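Local coordinates for P domain of VP1 (Norovirus Hu/GI.7/TCH-060/USA/2003, PDB 4P3I), which forms the outer, protruding part of the norovirus capsid and binds fucose- and galactose-bearing glycans, probably the histo-blood group antigens used for attachment, at residues D107-T112 with L158-P163; Y246-T251 with P280-F285. All coordinates share one frame; numbering follows the deposited sequence.

Overall arrangement
Contact 1 pairs segment 107-112 with segment 158-163, and at one end it supplies polar groups that bind O3 and O4 of a galactose; the side chain of Trp160 also comes within about 4 Å of a bound fucose. Contact 2 joins Tyr246-Thr251 to Pro280-Phe285 in a different antiparallel sheet, where two strands pair beside the loops that adjoin them. The two follow one another along the chain and do not touch: their centres are 34 Å apart and their nearest atoms about 22 Å. Both are antiparallel pairings, but contact 1 is buried and shapes the glycan site, whereas contact 2 is partly buried and lies far from that galactose.

Contact 1: residues D107-T112 with L158-P163; sequences DWHVST and LAWVSP. With GAL (beta-D-galactopyranose), chain E.
Asp107 and His109, from one strand, and Pro163, from the facing segment, hold the galactose by its O3 and O4 hydroxyls. O3 of the sugar donates to Asp107 OD2 (2.7 Å) and accepts from His109 NE2 at 3.1 Å, while its O4 donates to the carbonyl O of Pro163 at 2.8 Å. A carboxylate suits a sugar hydroxyl as acceptor, and Lys130 forms a salt bridge with the same OD2, which would steady its charge. The His109 ring lies flat against Trp160: their rings stack face to face, the centroid of the imidazole 3.5 Å from that of the six-membered ring and the planes at 18°. His109 CB continues the contact as a CH-pi approach over the five-membered ring. Trp160 can lie there because its chi1 of 57° sets CG between the backbone N and carbonyl carbon.

Along the backbone, the strands run antiparallel, with a classic beta bulge where Ala159 and Trp160 both face His109. Ala159 N makes the stronger bond to His109 O (2.8 Å), that of Trp160 N being weak. The opposite face, with Trp108, Val110, Leu158 and Val161, is apolar: Leu158 CD1 packs 3.7 Å from Trp108 CB and also meets Val110 CG2, and Val161 CG1 lies beside Trp108 CD1. The indole N-H of Trp108 is bonded to Ile103 O, and Phe135 meets its ring edge-to-face.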
# COMPACT_ATOMS: atom_id res chain seq x y z
N ASP A 107 19.91 4.49 -10.57
CA ASP A 107 18.90 5.31 -11.23
C ASP A 107 17.49 4.87 -10.82
O ASP A 107 17.21 3.67 -10.68
CB ASP A 107 19.02 5.21 -12.75
CG ASP A 107 20.10 6.11 -13.32
OD1 ASP A 107 21.01 6.54 -12.56
OD2 ASP A 107 20.05 6.38 -14.54
N TRP A 108 16.61 5.83 -10.61
CA TRP A 108 15.22 5.53 -10.34
C TRP A 108 14.37 5.88 -11.54
O TRP A 108 14.69 6.79 -12.29
CB TRP A 108 14.70 6.35 -9.16
CG TRP A 108 15.29 6.01 -7.84
CD1 TRP A 108 16.06 4.93 -7.51
CD2 TRP A 108 15.16 6.79 -6.65
NE1 TRP A 108 16.41 4.99 -6.18
CE2 TRP A 108 15.87 6.13 -5.63
CE3 TRP A 108 14.51 8.00 -6.35
CZ2 TRP A 108 15.95 6.63 -4.33
CZ3 TRP A 108 14.59 8.48 -5.06
CH2 TRP A 108 15.30 7.80 -4.06
N HIS A 109 13.27 5.16 -11.71
CA HIS A 109 12.31 5.47 -12.76
C HIS A 109 10.95 5.53 -12.09
O HIS A 109 10.45 4.52 -11.61
CB HIS A 109 12.40 4.43 -13.88
CG HIS A 109 13.78 4.27 -14.41
ND1 HIS A 109 14.61 3.23 -14.03
CD2 HIS A 109 14.47 4.98 -15.33
CE1 HIS A 109 15.76 3.33 -14.67
NE2 HIS A 109 15.70 4.38 -15.47
N VAL A 110 10.38 6.73 -12.04
CA VAL A 110 9.24 7.03 -11.19
C VAL A 110 8.08 7.46 -12.09
O VAL A 110 8.21 8.41 -12.86
CB VAL A 110 9.57 8.18 -10.19
CG1 VAL A 110 8.43 8.42 -9.22
CG2 VAL A 110 10.85 7.85 -9.42
N SER A 111 6.97 6.75 -12.00
CA SER A 111 5.84 7.03 -12.87
C SER A 111 4.89 7.98 -12.15
O SER A 111 4.30 7.61 -11.12
CB SER A 111 5.12 5.73 -13.22
OG SER A 111 4.11 5.94 -14.20
N THR A 112 4.73 9.19 -12.68
CA THR A 112 3.92 10.22 -12.03
C THR A 112 2.76 10.69 -12.91
O THR A 112 2.77 10.52 -14.13
CB THR A 112 4.78 11.45 -11.61
OG1 THR A 112 5.33 12.09 -12.77
CG2 THR A 112 5.93 11.01 -10.70
N LEU A 158 7.72 4.86 -7.38
CA LEU A 158 8.87 4.17 -7.94
C LEU A 158 8.42 2.94 -8.74
O LEU A 158 7.77 2.04 -8.20
CB LEU A 158 9.83 3.77 -6.83
CG LEU A 158 11.15 3.13 -7.29
CD1 LEU A 158 12.03 4.13 -8.03
CD2 LEU A 158 11.87 2.53 -6.09
N ALA A 159 8.78 2.91 -10.02
CA ALA A 159 8.33 1.86 -10.92
C ALA A 159 9.40 0.79 -11.10
O ALA A 159 9.10 -0.40 -11.08
CB ALA A 159 7.93 2.45 -12.28
N TRP A 160 10.64 1.23 -11.29
CA TRP A 160 11.78 0.30 -11.41
C TRP A 160 13.10 1.03 -11.19
O TRP A 160 13.13 2.25 -11.13
CB TRP A 160 11.79 -0.43 -12.77
CG TRP A 160 11.80 0.44 -14.03
CD1 TRP A 160 10.76 1.15 -14.54
CD2 TRP A 160 12.90 0.60 -14.95
NE1 TRP A 160 11.14 1.77 -15.72
CE2 TRP A 160 12.45 1.45 -15.99
CE3 TRP A 160 14.21 0.12 -14.99
CZ2 TRP A 160 13.27 1.83 -17.05
CZ3 TRP A 160 15.02 0.49 -16.06
CH2 TRP A 160 14.55 1.34 -17.07
N VAL A 161 14.17 0.27 -11.04
CA VAL A 161 15.48 0.87 -10.81
C VAL A 161 16.51 0.20 -11.71
O VAL A 161 16.32 -0.94 -12.14
CB VAL A 161 15.94 0.78 -9.31
CG1 VAL A 161 14.95 1.51 -8.39
CG2 VAL A 161 16.10 -0.67 -8.87
N SER A 162 17.58 0.93 -12.00
CA SER A 162 18.61 0.44 -12.90
C SER A 162 19.96 1.02 -12.49
O SER A 162 20.00 1.94 -11.67
CB SER A 162 18.27 0.80 -14.36
OG SER A 162 18.23 2.20 -14.54
N PRO A 163 21.07 0.47 -13.03
CA PRO A 163 22.38 0.93 -12.57
C PRO A 163 22.68 2.39 -12.89
O PRO A 163 22.21 2.92 -13.90
CB PRO A 163 23.36 0.03 -13.33
CG PRO A 163 22.58 -1.17 -13.67
CD PRO A 163 21.18 -0.70 -13.92
C1 GAL E . 19.96 3.35 -19.35
C2 GAL E . 18.94 3.65 -18.26
C3 GAL E . 19.60 4.47 -17.16
C4 GAL E . 20.84 3.74 -16.67
C5 GAL E . 21.75 3.44 -17.84
C6 GAL E . 23.00 2.70 -17.35
O2 GAL E . 17.85 4.39 -18.82
O3 GAL E . 18.68 4.64 -16.08
O4 GAL E . 20.46 2.52 -16.03
O5 GAL E . 21.05 2.61 -18.79
O6 GAL E . 23.80 2.30 -18.46

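Contact 2: residues Y246-T251 with P280-F285; sequences YVDPDT and PTNGVF
Tyr246 OH is gripped twice by the turn of the other segment: it donates to Pro280 O at 2.7 Å and accepts from Gly283 N at 3.0 Å. The Pro280 oxygen lies at the ring's edge, while Gly283 CA comes over a face of the ring, 3.4 Å from Tyr246 CZ. With no side chain, Gly283 can bring its CA this close over the ring. With CG anti to the backbone N (chi1 -176°), the phenol lies alongside this turn. Tyr246 CD1 lies over the face of the Phe285 ring, 3.7 Å from Phe285 CZ, in an edge-to-face pair with planes at 50°.

Val247 and Val284 form the hydrogen-bonded pair of the antiparallel strands, each N to the other's O at 2.8 Å. Past them the chain leaves the sheet: Asp248 OD1 accepts from Asp250 N, an Asx turn, and from Thr251 N, which extends it to an Asx motif. A water that donates to Asp248 OD2 and Asp250 OD2 accepts from Asn282 ND2. Pro249 CB rests against Val284 CG2 at 4.2 Å.

Strand 241-247 also pairs with strand 254-261, whose Phe258 meets Phe285 edge-to-face, while Met29 of strand 28-30 touches both Tyr246 and Phe285.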
# COMPACT_ATOMS: atom_id res chain seq x y z
N TYR A 246 6.46 -17.74 15.34
CA TYR A 246 5.92 -17.77 13.99
C TYR A 246 5.06 -19.02 13.88
O TYR A 246 5.56 -20.14 13.92
CB TYR A 246 7.08 -17.80 12.98
CG TYR A 246 6.67 -17.74 11.52
CD1 TYR A 246 6.09 -16.60 10.98
CD2 TYR A 246 6.92 -18.81 10.67
CE1 TYR A 246 5.74 -16.54 9.63
CE2 TYR A 246 6.57 -18.76 9.32
CZ TYR A 246 5.99 -17.62 8.81
OH TYR A 246 5.64 -17.56 7.48
N VAL A 247 3.75 -18.83 13.75
CA VAL A 247 2.80 -19.91 13.97
C VAL A 247 2.02 -20.29 12.71
O VAL A 247 1.61 -19.43 11.96
CB VAL A 247 1.81 -19.51 15.08
CG1 VAL A 247 0.81 -20.62 15.36
CG2 VAL A 247 2.56 -19.12 16.34
N ASP A 248 1.82 -21.59 12.50
CA ASP A 248 0.93 -22.05 11.44
C ASP A 248 -0.51 -21.77 11.86
O ASP A 248 -0.96 -22.29 12.87
CB ASP A 248 1.11 -23.55 11.22
CG ASP A 248 0.29 -24.06 10.05
OD1 ASP A 248 -0.95 -24.17 10.19
OD2 ASP A 248 0.89 -24.36 9.00
N PRO A 249 -1.24 -20.98 11.06
CA PRO A 249 -2.60 -20.55 11.44
C PRO A 249 -3.64 -21.67 11.38
O PRO A 249 -4.75 -21.49 11.89
CB PRO A 249 -2.92 -19.47 10.41
CG PRO A 249 -2.15 -19.87 9.22
CD PRO A 249 -0.85 -20.43 9.75
N ASP A 250 -3.31 -22.80 10.77
CA ASP A 250 -4.25 -23.91 10.68
C ASP A 250 -4.05 -24.93 11.79
O ASP A 250 -5.01 -25.48 12.31
CB ASP A 250 -4.15 -24.60 9.32
CG ASP A 250 -4.54 -23.70 8.18
OD1 ASP A 250 -5.54 -22.96 8.32
OD2 ASP A 250 -3.85 -23.73 7.14
N THR A 251 -2.79 -25.18 12.15
CA THR A 251 -2.48 -26.19 13.16
C THR A 251 -2.15 -25.55 14.50
O THR A 251 -2.13 -26.23 15.53
CB THR A 251 -1.28 -27.05 12.74
OG1 THR A 251 -0.10 -26.23 12.70
CG2 THR A 251 -1.52 -27.66 11.36
N PRO A 280 7.78 -22.09 5.95
CA PRO A 280 6.58 -21.81 5.16
C PRO A 280 6.30 -20.32 5.16
O PRO A 280 6.66 -19.62 6.11
CB PRO A 280 5.47 -22.53 5.93
CG PRO A 280 6.16 -23.59 6.72
CD PRO A 280 7.49 -22.99 7.08
N THR A 281 5.65 -19.84 4.11
CA THR A 281 5.40 -18.41 3.96
C THR A 281 3.97 -18.02 4.32
O THR A 281 3.53 -16.92 4.00
CB THR A 281 5.73 -17.96 2.53
OG1 THR A 281 4.96 -18.73 1.60
CG2 THR A 281 7.20 -18.19 2.23
N ASN A 282 3.24 -18.91 5.00
CA ASN A 282 1.85 -18.64 5.37
C ASN A 282 1.65 -18.55 6.88
O ASN A 282 0.52 -18.57 7.36
CB ASN A 282 0.92 -19.70 4.78
CG ASN A 282 1.11 -21.05 5.43
OD1 ASN A 282 2.19 -21.37 5.94
ND2 ASN A 282 0.05 -21.86 5.44
N GLY A 283 2.76 -18.44 7.61
CA GLY A 283 2.71 -18.31 9.06
C GLY A 283 2.38 -16.92 9.57
O GLY A 283 2.49 -15.93 8.84
N VAL A 284 1.97 -16.85 10.83
CA VAL A 284 1.62 -15.59 11.47
C VAL A 284 2.51 -15.37 12.69
O VAL A 284 2.70 -16.29 13.49
CB VAL A 284 0.15 -15.62 11.95
CG1 VAL A 284 -0.23 -14.32 12.68
CG2 VAL A 284 -0.79 -15.89 10.77
N PHE A 285 3.07 -14.17 12.83
CA PHE A 285 3.84 -13.84 14.03
C PHE A 285 2.88 -13.54 15.17
O PHE A 285 1.87 -12.86 14.98
CB PHE A 285 4.77 -12.65 13.80
CG PHE A 285 5.93 -12.95 12.89
CD1 PHE A 285 7.08 -13.55 13.39
CD2 PHE A 285 5.87 -12.64 11.54
CE1 PHE A 285 8.15 -13.84 12.56
CE2 PHE A 285 6.94 -12.93 10.70
CZ PHE A 285 8.09 -13.52 11.21
O HOH W 1 2.64 -23.61 7.47
O HOH W 2 -1.25 -24.23 6.90